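Protein interacting with Hsp90 1 (Saccharomyces cerevisiae, PDB 4CHH) is involved in pre-rRNA processing, is required for the NOP58-snoRNA interaction, belongs to the R2TP complex and interacts with the chaperone HSP90. Local coordinates at residues W90-I95 against S119-W124; A36-K41 against Q130-L135; S97-D102 against I145-V150. All blocks are in the same frame, centred on the assembly; numbering follows the deposited sequence.

Contact 1 of 3, residues W90-I95 against S119-W124; sequences WEIPII and SDCSRW
Trp-90 and Trp-124 bring the six-membered halves of their indoles together at a slant, planes 31° apart and centroids 5.9 Å from each other, neither stacked nor edge-to-face. The nearest atoms are CZ2 of Trp-90 and CZ3 of Trp-124, 3.6 Å apart; CZ3 sits at the edge of the Trp-90 ring, near its plane. With CG anti to the backbone N, chi1 of -165° sets the Trp-90 indole on the side where it meets Trp-124. The polar end of this ring is taken up by the backbone carbonyl of Val-74, which accepts from NE1 and helps to fix the turn of the indole. One face of the Trp-124 ring lies back over its own helix, above Asp-120 O and Cys-121 CA.

Beside the indoles, Ile-92 straddles Cys-121: its CG2 is 3.8 Å and its CD1 3.9 Å from Cys-121 CB, the two branches meeting one methylene. CG2 also lies 4.0 Å from the sulfur, SG of Cys-121. Further out, CD1 of Ile-92 reaches the edge of the Trp-124 ring, 4.5 Å from CE3. No hydrogen bond crosses between 90-95 and 119-124; the join is apolar and buried.

Loop and helix 119-127 thus pack together in the core of the PIH1 N-terminal domain, where helix 78-86 covers Trp-90 through Val-81, Leu-84 and Ile-85, strand 109-118 meets Ile-92 through Ile-117, and helix 129-147 touches Trp-124 through Leu-131.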
loop_
_atom_site.group_PDB
_atom_site.type_symbol
_atom_site.label_atom_id
_atom_site.label_comp_id
_atom_site.label_asym_id
_atom_site.label_seq_id
_atom_site.Cartn_x
_atom_site.Cartn_y
_atom_site.Cartn_z
ATOM N N TRP A 90 -14.974 -8.670 -1.579
ATOM C CA TRP A 90 -14.436 -7.656 -2.468
ATOM C C TRP A 90 -13.282 -6.937 -1.787
ATOM O O TRP A 90 -13.379 -6.567 -0.620
ATOM C CB TRP A 90 -15.548 -6.654 -2.833
ATOM C CG TRP A 90 -15.280 -5.742 -3.992
ATOM C CD1 TRP A 90 -15.803 -5.862 -5.248
ATOM C CD2 TRP A 90 -14.607 -4.463 -3.958
ATOM N NE1 TRP A 90 -15.416 -4.796 -6.024
ATOM C CE2 TRP A 90 -14.685 -3.917 -5.256
ATOM C CE3 TRP A 90 -13.906 -3.745 -2.962
ATOM C CZ2 TRP A 90 -14.161 -2.651 -5.571
ATOM C CZ3 TRP A 90 -13.358 -2.512 -3.280
ATOM C CH2 TRP A 90 -13.489 -1.973 -4.571
ATOM N N GLU A 91 -12.225 -6.662 -2.556
ATOM C CA GLU A 91 -11.054 -5.936 -2.066
ATOM C C GLU A 91 -10.314 -5.307 -3.204
ATOM O O GLU A 91 -10.317 -5.841 -4.303
ATOM C CB GLU A 91 -10.116 -6.912 -1.320
ATOM C CG GLU A 91 -9.137 -6.222 -0.385
ATOM C CD GLU A 91 -8.656 -7.023 0.808
ATOM O OE1 GLU A 91 -9.497 -7.654 1.487
ATOM O OE2 GLU A 91 -7.447 -6.945 1.118
ATOM N N ILE A 92 -9.642 -4.194 -2.949
ATOM C CA ILE A 92 -8.750 -3.603 -3.940
ATOM C C ILE A 92 -7.429 -4.412 -3.835
ATOM O O ILE A 92 -6.804 -4.357 -2.773
ATOM C CB ILE A 92 -8.537 -2.073 -3.729
ATOM C CG1 ILE A 92 -9.799 -1.262 -4.073
ATOM C CG2 ILE A 92 -7.305 -1.572 -4.518
ATOM C CD1 ILE A 92 -9.706 0.283 -3.840
ATOM N N PRO A 93 -6.987 -5.188 -4.856
ATOM C CA PRO A 93 -5.691 -5.898 -4.721
ATOM C C PRO A 93 -4.515 -4.918 -4.491
ATOM O O PRO A 93 -4.475 -3.830 -5.076
ATOM C CB PRO A 93 -5.553 -6.640 -6.061
ATOM C CG PRO A 93 -7.006 -6.781 -6.568
ATOM C CD PRO A 93 -7.608 -5.452 -6.175
ATOM N N ILE A 94 -3.600 -5.287 -3.585
ATOM C CA ILE A 94 -2.413 -4.488 -3.266
ATOM C C ILE A 94 -1.159 -5.346 -3.449
ATOM O O ILE A 94 -1.098 -6.445 -2.912
ATOM C CB ILE A 94 -2.459 -3.876 -1.821
ATOM C CG1 ILE A 94 -3.786 -3.095 -1.572
ATOM C CG2 ILE A 94 -1.215 -2.964 -1.566
ATOM C CD1 ILE A 94 -4.149 -2.893 -0.184
ATOM N N ILE A 95 -0.154 -4.810 -4.144
ATOM C CA ILE A 95 1.158 -5.408 -4.245
ATOM C C ILE A 95 2.085 -4.493 -3.418
ATOM O O ILE A 95 2.225 -3.303 -3.708
ATOM C CB ILE A 95 1.627 -5.654 -5.709
ATOM C CG1 ILE A 95 0.669 -6.665 -6.422
ATOM C CG2 ILE A 95 3.079 -6.226 -5.688
ATOM C CD1 ILE A 95 0.758 -6.712 -7.925
ATOM N N SER A 119 -4.470 1.268 -11.274
ATOM C CA SER A 119 -4.697 2.663 -11.616
ATOM C C SER A 119 -6.187 3.080 -11.572
ATOM O O SER A 119 -6.483 4.207 -11.153
ATOM C CB SER A 119 -4.127 2.915 -12.999
ATOM O OG SER A 119 -2.724 2.767 -12.905
ATOM N N ASP A 120 -7.116 2.189 -11.990
ATOM C CA ASP A 120 -8.557 2.492 -11.939
ATOM C C ASP A 120 -9.011 2.640 -10.493
ATOM O O ASP A 120 -9.737 3.582 -10.187
ATOM C CB ASP A 120 -9.404 1.423 -12.664
ATOM C CG ASP A 120 -9.138 1.307 -14.164
ATOM O OD1 ASP A 120 -8.463 2.210 -14.733
ATOM O OD2 ASP A 120 -9.593 0.320 -14.767
ATOM N N CYS A 121 -8.512 1.766 -9.599
ATOM C CA CYS A 121 -8.815 1.785 -8.159
ATOM C C CYS A 121 -8.295 3.065 -7.510
ATOM O O CYS A 121 -8.957 3.585 -6.620
ATOM C CB CYS A 121 -8.258 0.544 -7.469
ATOM S SG CYS A 121 -8.858 -1.013 -8.173
ATOM N N SER A 122 -7.148 3.612 -7.994
ATOM C CA SER A 122 -6.603 4.877 -7.490
ATOM C C SER A 122 -7.557 6.036 -7.799
ATOM O O SER A 122 -7.579 7.016 -7.060
ATOM C CB SER A 122 -5.211 5.143 -8.060
ATOM O OG SER A 122 -5.227 5.764 -9.338
ATOM N N ARG A 123 -8.343 5.924 -8.896
ATOM C CA ARG A 123 -9.318 6.950 -9.277
ATOM C C ARG A 123 -10.595 6.811 -8.441
ATOM O O ARG A 123 -11.190 7.816 -8.083
ATOM C CB ARG A 123 -9.621 6.899 -10.794
ATOM C CG ARG A 123 -8.470 7.414 -11.699
ATOM C CD ARG A 123 -7.181 7.684 -10.937
ATOM N NE ARG A 123 -6.987 9.086 -10.651
ATOM C CZ ARG A 123 -6.040 9.583 -9.865
ATOM N NH1 ARG A 123 -5.195 8.774 -9.233
ATOM N NH2 ARG A 123 -5.947 10.883 -9.680
ATOM N N TRP A 124 -11.004 5.586 -8.116
ATOM C CA TRP A 124 -12.200 5.339 -7.283
ATOM C C TRP A 124 -12.049 5.981 -5.909
ATOM O O TRP A 124 -13.001 6.558 -5.400
ATOM C CB TRP A 124 -12.432 3.824 -7.078
ATOM C CG TRP A 124 -12.725 3.010 -8.306
ATOM C CD1 TRP A 124 -13.227 3.459 -9.493
ATOM C CD2 TRP A 124 -12.634 1.584 -8.422
ATOM N NE1 TRP A 124 -13.363 2.413 -10.373
ATOM C CE2 TRP A 124 -13.031 1.245 -9.735
ATOM C CE3 TRP A 124 -12.242 0.553 -7.543
ATOM C CZ2 TRP A 124 -13.075 -0.079 -10.189
ATOM C CZ3 TRP A 124 -12.301 -0.762 -7.988
ATOM C CH2 TRP A 124 -12.673 -1.066 -9.311
#

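Contact 2 of 3, residues A36-K41 against Q130-L135; sequences ADFVIK and QLREIL
Phe-38 and Arg-132 meet in a cation-pi stack: the arginine reaches out from helix 129-147 and its guanidinium lies flat on the phenyl ring that comes from strand 29-47. CZ of Arg-132 is 3.9 Å from the centroid of the Phe-38 ring and 15° off the ring normal, with the two planes 26° apart. NH2 does the closest touching; it stands over the middle of the ring and comes within 3.3 Å of Phe-38 CD1. An extended chain from CG to NE, its CG turned away from the backbone N (chi1 -168°), carries the charge across to the strand.

The polar link runs through water. One ordered water donates to Asp-37 OD1 at 2.7 Å and accepts from Arg-132 NH2 at 3.1 Å, lying in the guanidinium plane at its edge, so NH2 serves ring and water together. Asp-37 OD1 stays 5.2 Å from Arg-132 NH2, and the two groups are linked through the water rather than directly; the carboxylate probably offsets part of the guanidinium's charge across it.

The apolar part is looser: CZ of Phe-38 approaches Leu-135 CD1 obliquely at 4.4 Å, while Ile-125 and Val-136 also touch the phenyl group. An alanine at Phe-38 would take away the ring, which would probably leave the Arg-132 guanidinium without its flat support, freer to turn, and open a gap beside Leu-135.

Asp-37 and Phe-38 both face Val-63 of the antiparallel neighbour strand 58-66, a classic beta bulge. The whole is helix-on-sheet packing within the PIH1 N-terminal domain, with helix 129-147 laid against strand 29-47 beside that bulge.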
loop_
_atom_site.group_PDB
_atom_site.type_symbol
_atom_site.label_atom_id
_atom_site.label_comp_id
_atom_site.label_asym_id
_atom_site.label_seq_id
_atom_site.Cartn_x
_atom_site.Cartn_y
_atom_site.Cartn_z
ATOM N N ALA A 36 3.528 7.380 -8.495
ATOM C CA ALA A 36 3.321 8.008 -7.180
ATOM C C ALA A 36 1.923 8.622 -7.068
ATOM O O ALA A 36 1.391 9.185 -8.034
ATOM C CB ALA A 36 4.394 9.083 -6.911
ATOM N N ASP A 37 1.304 8.474 -5.901
ATOM C CA ASP A 37 -0.029 9.023 -5.721
ATOM C C ASP A 37 -0.045 9.806 -4.413
ATOM O O ASP A 37 0.074 11.046 -4.438
ATOM C CB ASP A 37 -1.103 7.905 -5.786
ATOM C CG ASP A 37 -2.559 8.352 -5.683
ATOM O OD1 ASP A 37 -2.809 9.584 -5.561
ATOM O OD2 ASP A 37 -3.443 7.479 -5.682
ATOM N N PHE A 38 -0.141 9.107 -3.270
ATOM C CA PHE A 38 -0.133 9.810 -1.975
ATOM C C PHE A 38 0.598 8.976 -0.900
ATOM O O PHE A 38 1.040 7.869 -1.180
ATOM C CB PHE A 38 -1.570 10.224 -1.552
ATOM C CG PHE A 38 -2.468 9.070 -1.168
ATOM C CD1 PHE A 38 -3.184 8.370 -2.138
ATOM C CD2 PHE A 38 -2.639 8.715 0.170
ATOM C CE1 PHE A 38 -4.037 7.327 -1.779
ATOM C CE2 PHE A 38 -3.499 7.677 0.527
ATOM C CZ PHE A 38 -4.180 6.981 -0.454
ATOM N N VAL A 39 0.792 9.552 0.294
ATOM C CA VAL A 39 1.552 8.965 1.417
ATOM C C VAL A 39 0.706 8.808 2.669
ATOM O O VAL A 39 -0.068 9.705 3.028
ATOM C CB VAL A 39 2.800 9.857 1.763
ATOM C CG1 VAL A 39 3.591 9.312 2.958
ATOM C CG2 VAL A 39 3.728 10.001 0.573
ATOM N N ILE A 40 0.933 7.701 3.377
ATOM C CA ILE A 40 0.355 7.446 4.702
ATOM C C ILE A 40 1.521 7.520 5.662
ATOM O O ILE A 40 2.507 6.808 5.478
ATOM C CB ILE A 40 -0.416 6.096 4.839
ATOM C CG1 ILE A 40 -1.417 5.829 3.683
ATOM C CG2 ILE A 40 -1.063 5.954 6.222
ATOM C CD1 ILE A 40 -1.755 4.296 3.484
ATOM N N LYS A 41 1.426 8.361 6.678
ATOM C CA LYS A 41 2.458 8.438 7.705
ATOM C C LYS A 41 1.899 7.787 8.953
ATOM O O LYS A 41 0.757 8.032 9.311
ATOM C CB LYS A 41 2.866 9.898 7.954
ATOM C CG LYS A 41 3.982 10.085 8.952
ATOM C CD LYS A 41 4.319 11.559 9.050
ATOM C CE LYS A 41 4.727 11.961 10.436
ATOM N NZ LYS A 41 4.867 13.438 10.551
ATOM N N GLN A 130 -15.119 7.159 1.812
ATOM C CA GLN A 130 -15.293 5.950 2.616
ATOM C C GLN A 130 -14.412 4.832 2.057
ATOM O O GLN A 130 -13.775 4.130 2.832
ATOM C CB GLN A 130 -16.775 5.506 2.667
ATOM C CG GLN A 130 -17.626 6.364 3.627
ATOM C CD GLN A 130 -17.788 7.821 3.212
ATOM O OE1 GLN A 130 -18.030 8.155 2.037
ATOM N NE2 GLN A 130 -17.644 8.723 4.173
ATOM N N LEU A 131 -14.372 4.676 0.723
ATOM C CA LEU A 131 -13.512 3.676 0.064
ATOM C C LEU A 131 -12.019 4.016 0.321
ATOM O O LEU A 131 -11.230 3.136 0.653
ATOM C CB LEU A 131 -13.806 3.589 -1.448
ATOM C CG LEU A 131 -13.042 2.465 -2.233
ATOM C CD1 LEU A 131 -13.434 1.077 -1.780
ATOM C CD2 LEU A 131 -13.242 2.590 -3.728
ATOM N N ARG A 132 -11.651 5.300 0.239
ATOM C CA ARG A 132 -10.269 5.732 0.514
ATOM C C ARG A 132 -9.828 5.305 1.953
ATOM O O ARG A 132 -8.726 4.781 2.133
ATOM C CB ARG A 132 -10.168 7.266 0.359
ATOM C CG ARG A 132 -8.728 7.785 0.332
ATOM C CD ARG A 132 -8.722 9.253 -0.060
ATOM N NE ARG A 132 -7.374 9.824 -0.148
ATOM C CZ ARG A 132 -6.690 10.011 -1.278
ATOM N NH1 ARG A 132 -7.184 9.602 -2.442
ATOM N NH2 ARG A 132 -5.496 10.585 -1.249
ATOM N N GLU A 133 -10.693 5.535 2.967
ATOM C CA GLU A 133 -10.378 5.135 4.348
ATOM C C GLU A 133 -10.131 3.630 4.464
ATOM O O GLU A 133 -9.224 3.214 5.172
ATOM C CB GLU A 133 -11.542 5.491 5.296
ATOM C CG GLU A 133 -11.557 6.941 5.745
ATOM C CD GLU A 133 -12.942 7.470 6.087
ATOM O OE1 GLU A 133 -13.853 6.650 6.358
ATOM O OE2 GLU A 133 -13.115 8.711 6.073
ATOM N N ILE A 134 -11.002 2.822 3.837
ATOM C CA ILE A 134 -10.864 1.359 3.839
ATOM C C ILE A 134 -9.559 0.965 3.090
ATOM O O ILE A 134 -8.839 0.061 3.537
ATOM C CB ILE A 134 -12.134 0.753 3.198
ATOM C CG1 ILE A 134 -13.361 0.892 4.152
ATOM C CG2 ILE A 134 -11.937 -0.689 2.766
ATOM C CD1 ILE A 134 -14.741 0.582 3.469
ATOM N N LEU A 135 -9.248 1.656 1.979
ATOM C CA LEU A 135 -8.038 1.333 1.219
ATOM C C LEU A 135 -6.786 1.617 2.099
ATOM O O LEU A 135 -5.842 0.823 2.105
ATOM C CB LEU A 135 -8.020 2.117 -0.128
ATOM C CG LEU A 135 -6.818 1.943 -1.133
ATOM C CD1 LEU A 135 -5.644 2.837 -0.764
ATOM C CD2 LEU A 135 -6.392 0.463 -1.319
HETATM O O HOH W 1 -4.660 10.996 -4.162
#

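Contact 3 of 3, residues S97-D102 against I145-V150; sequences SCYRMD and IRDSVV
The C-terminal end of helix 129-147 meets the irregular start of strand 95-103 here, where Arg-146 spreads its guanidinium over the backbone of Ser-97 and Cys-98. One face of the group covers Cys-98 CA, 3.6 Å from Arg-146 CZ, and Ser-97 O lies over the same face and is also 3.2 Å from Arg-146 CD. NH2 of Arg-146 also touches Cys-98 CB at 3.6 Å. Two kinks in the arginine chain, at chi2 (149°) and chi3 (-70°), bring NE back to Asp-147 OD2 in a 2.9 Å salt bridge, meeting the carboxylate from above its plane. Asp-147 OD2 has a second donor in Trp-113 NE1.

Ser-148 is the first residue to leave helical torsions, and its positive phi leads the chain into strand 149-151 of the mixed sheet; the contact therefore sits at a helix-to-strand turn.

Asp-147 OD1 lies at the edge of the Tyr-99 ring, 3.6 Å from CD2, with carboxylate and ring planes 70° apart. A water links the Tyr-99 backbone to the Asp-147 carboxylate, accepting from Tyr-99 N and donating to Asp-147 OD1 at 2.7 Å. Leu-53 touches the Tyr-99 side chain from a neighbouring loop.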
loop_
_atom_site.group_PDB
_atom_site.type_symbol
_atom_site.label_atom_id
_atom_site.label_comp_id
_atom_site.label_asym_id
_atom_site.label_seq_id
_atom_site.Cartn_x
_atom_site.Cartn_y
_atom_site.Cartn_z
ATOM N N SER A 97 5.794 -3.668 -1.537
ATOM C CA SER A 97 7.228 -3.863 -1.656
ATOM C C SER A 97 7.822 -4.350 -0.344
ATOM O O SER A 97 7.184 -4.267 0.705
ATOM C CB SER A 97 7.877 -2.540 -2.059
ATOM O OG SER A 97 7.869 -1.609 -0.986
ATOM N N CYS A 98 9.096 -4.756 -0.377
ATOM C CA CYS A 98 9.828 -4.998 0.851
ATOM C C CYS A 98 10.060 -3.585 1.464
ATOM O O CYS A 98 10.002 -2.595 0.722
ATOM C CB CYS A 98 11.136 -5.732 0.561
ATOM S SG CYS A 98 12.411 -4.681 -0.181
ATOM N N TYR A 99 10.231 -3.474 2.787
ATOM C CA TYR A 99 10.438 -2.153 3.367
ATOM C C TYR A 99 11.837 -1.662 3.030
ATOM O O TYR A 99 12.737 -2.448 2.726
ATOM C CB TYR A 99 10.178 -2.106 4.899
ATOM C CG TYR A 99 11.137 -2.935 5.727
ATOM C CD1 TYR A 99 12.395 -2.442 6.079
ATOM C CD2 TYR A 99 10.791 -4.212 6.160
ATOM C CE1 TYR A 99 13.306 -3.225 6.779
ATOM C CE2 TYR A 99 11.687 -4.997 6.885
ATOM C CZ TYR A 99 12.935 -4.490 7.211
ATOM O OH TYR A 99 13.818 -5.247 7.940
ATOM N N ARG A 100 12.007 -0.359 3.079
ATOM C CA ARG A 100 13.327 0.221 2.909
ATOM C C ARG A 100 13.531 1.263 4.009
ATOM O O ARG A 100 12.569 1.616 4.715
ATOM C CB ARG A 100 13.599 0.717 1.479
ATOM C CG ARG A 100 12.797 1.861 0.991
ATOM C CD ARG A 100 12.959 1.958 -0.523
ATOM N NE ARG A 100 11.975 2.896 -1.048
ATOM C CZ ARG A 100 10.758 2.558 -1.439
ATOM N NH1 ARG A 100 10.388 1.282 -1.454
ATOM N NH2 ARG A 100 9.922 3.480 -1.878
ATOM N N MET A 101 14.792 1.622 4.270
ATOM C CA MET A 101 15.083 2.552 5.345
ATOM C C MET A 101 15.450 3.922 4.822
ATOM O O MET A 101 16.174 4.055 3.833
ATOM C CB MET A 101 16.204 2.037 6.260
ATOM C CG MET A 101 15.755 0.939 7.181
ATOM S SD MET A 101 17.007 0.448 8.385
ATOM C CE MET A 101 16.475 -1.319 8.681
ATOM N N ASP A 102 14.906 4.928 5.487
ATOM C CA ASP A 102 15.204 6.335 5.300
ATOM C C ASP A 102 15.562 6.887 6.671
ATOM O O ASP A 102 15.560 6.140 7.651
ATOM C CB ASP A 102 14.054 7.109 4.621
ATOM C CG ASP A 102 14.526 8.282 3.760
ATOM O OD1 ASP A 102 15.625 8.839 4.049
ATOM O OD2 ASP A 102 13.804 8.642 2.797
ATOM N N ILE A 145 1.141 -7.658 7.577
ATOM C CA ILE A 145 1.137 -9.061 7.171
ATOM C C ILE A 145 2.507 -9.476 6.585
ATOM O O ILE A 145 3.089 -10.483 7.032
ATOM C CB ILE A 145 -0.031 -9.346 6.169
ATOM C CG1 ILE A 145 -1.379 -9.381 6.922
ATOM C CG2 ILE A 145 0.174 -10.676 5.373
ATOM C CD1 ILE A 145 -2.654 -9.147 5.990
ATOM N N ARG A 146 3.008 -8.715 5.589
ATOM C CA ARG A 146 4.220 -9.120 4.900
ATOM C C ARG A 146 5.481 -9.047 5.778
ATOM O O ARG A 146 6.377 -9.851 5.549
ATOM C CB ARG A 146 4.415 -8.366 3.568
ATOM C CG ARG A 146 4.845 -6.898 3.661
ATOM C CD ARG A 146 5.703 -6.533 2.436
ATOM N NE ARG A 146 7.019 -7.190 2.465
ATOM C CZ ARG A 146 7.616 -7.768 1.422
ATOM N NH1 ARG A 146 7.035 -7.771 0.230
ATOM N NH2 ARG A 146 8.804 -8.343 1.565
ATOM N N ASP A 147 5.531 -8.159 6.793
ATOM C CA ASP A 147 6.729 -8.033 7.604
ATOM C C ASP A 147 6.522 -8.256 9.108
ATOM O O ASP A 147 7.467 -8.033 9.859
ATOM C CB ASP A 147 7.374 -6.654 7.337
ATOM C CG ASP A 147 8.126 -6.651 6.015
ATOM O OD1 ASP A 147 9.125 -7.401 5.900
ATOM O OD2 ASP A 147 7.670 -5.963 5.066
ATOM N N SER A 148 5.357 -8.789 9.546
ATOM C CA SER A 148 5.029 -9.039 10.976
ATOM C C SER A 148 5.286 -7.810 11.860
ATOM O O SER A 148 5.908 -7.915 12.912
ATOM C CB SER A 148 5.786 -10.236 11.538
ATOM O OG SER A 148 5.271 -11.409 10.946
ATOM N N VAL A 149 4.777 -6.654 11.434
ATOM C CA VAL A 149 4.898 -5.415 12.199
ATOM C C VAL A 149 3.530 -5.032 12.683
ATOM O O VAL A 149 2.549 -5.551 12.173
ATOM C CB VAL A 149 5.569 -4.262 11.370
ATOM C CG1 VAL A 149 7.003 -4.633 10.985
ATOM C CG2 VAL A 149 4.741 -3.868 10.129
ATOM N N VAL A 150 3.455 -4.128 13.671
ATOM C CA VAL A 150 2.182 -3.602 14.169
ATOM C C VAL A 150 2.285 -2.101 13.961
ATOM O O VAL A 150 3.268 -1.511 14.403
ATOM C CB VAL A 150 1.844 -4.028 15.635
ATOM C CG1 VAL A 150 0.557 -3.347 16.126
ATOM C CG2 VAL A 150 1.719 -5.562 15.750
HETATM O O HOH W 2 10.554 -6.350 3.873
#

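Overall arrangement
From the N terminus, strand 29-47 supplies 36-41, whose partner 130-135 comes only after 88 further residues; contact 2 closes this long loop. Contact 1 closes a short one nested inside it, joining the loop before strand 95-103 to helix 119-127. Contact 3 starts at 97-102, just after 90-95, and ends at 145-150, so it crosses both others. Contacts 1 and 2 touch, Leu-131 packing on Trp-90 and Trp-124, and Ile-92 on Leu-135. Contacts 2 and 3, centres about 17 Å apart, share helix 129-147, which is thereby tied by its N-terminal part to strand 29-47 and by its C-terminal end to the early part of strand 95-103.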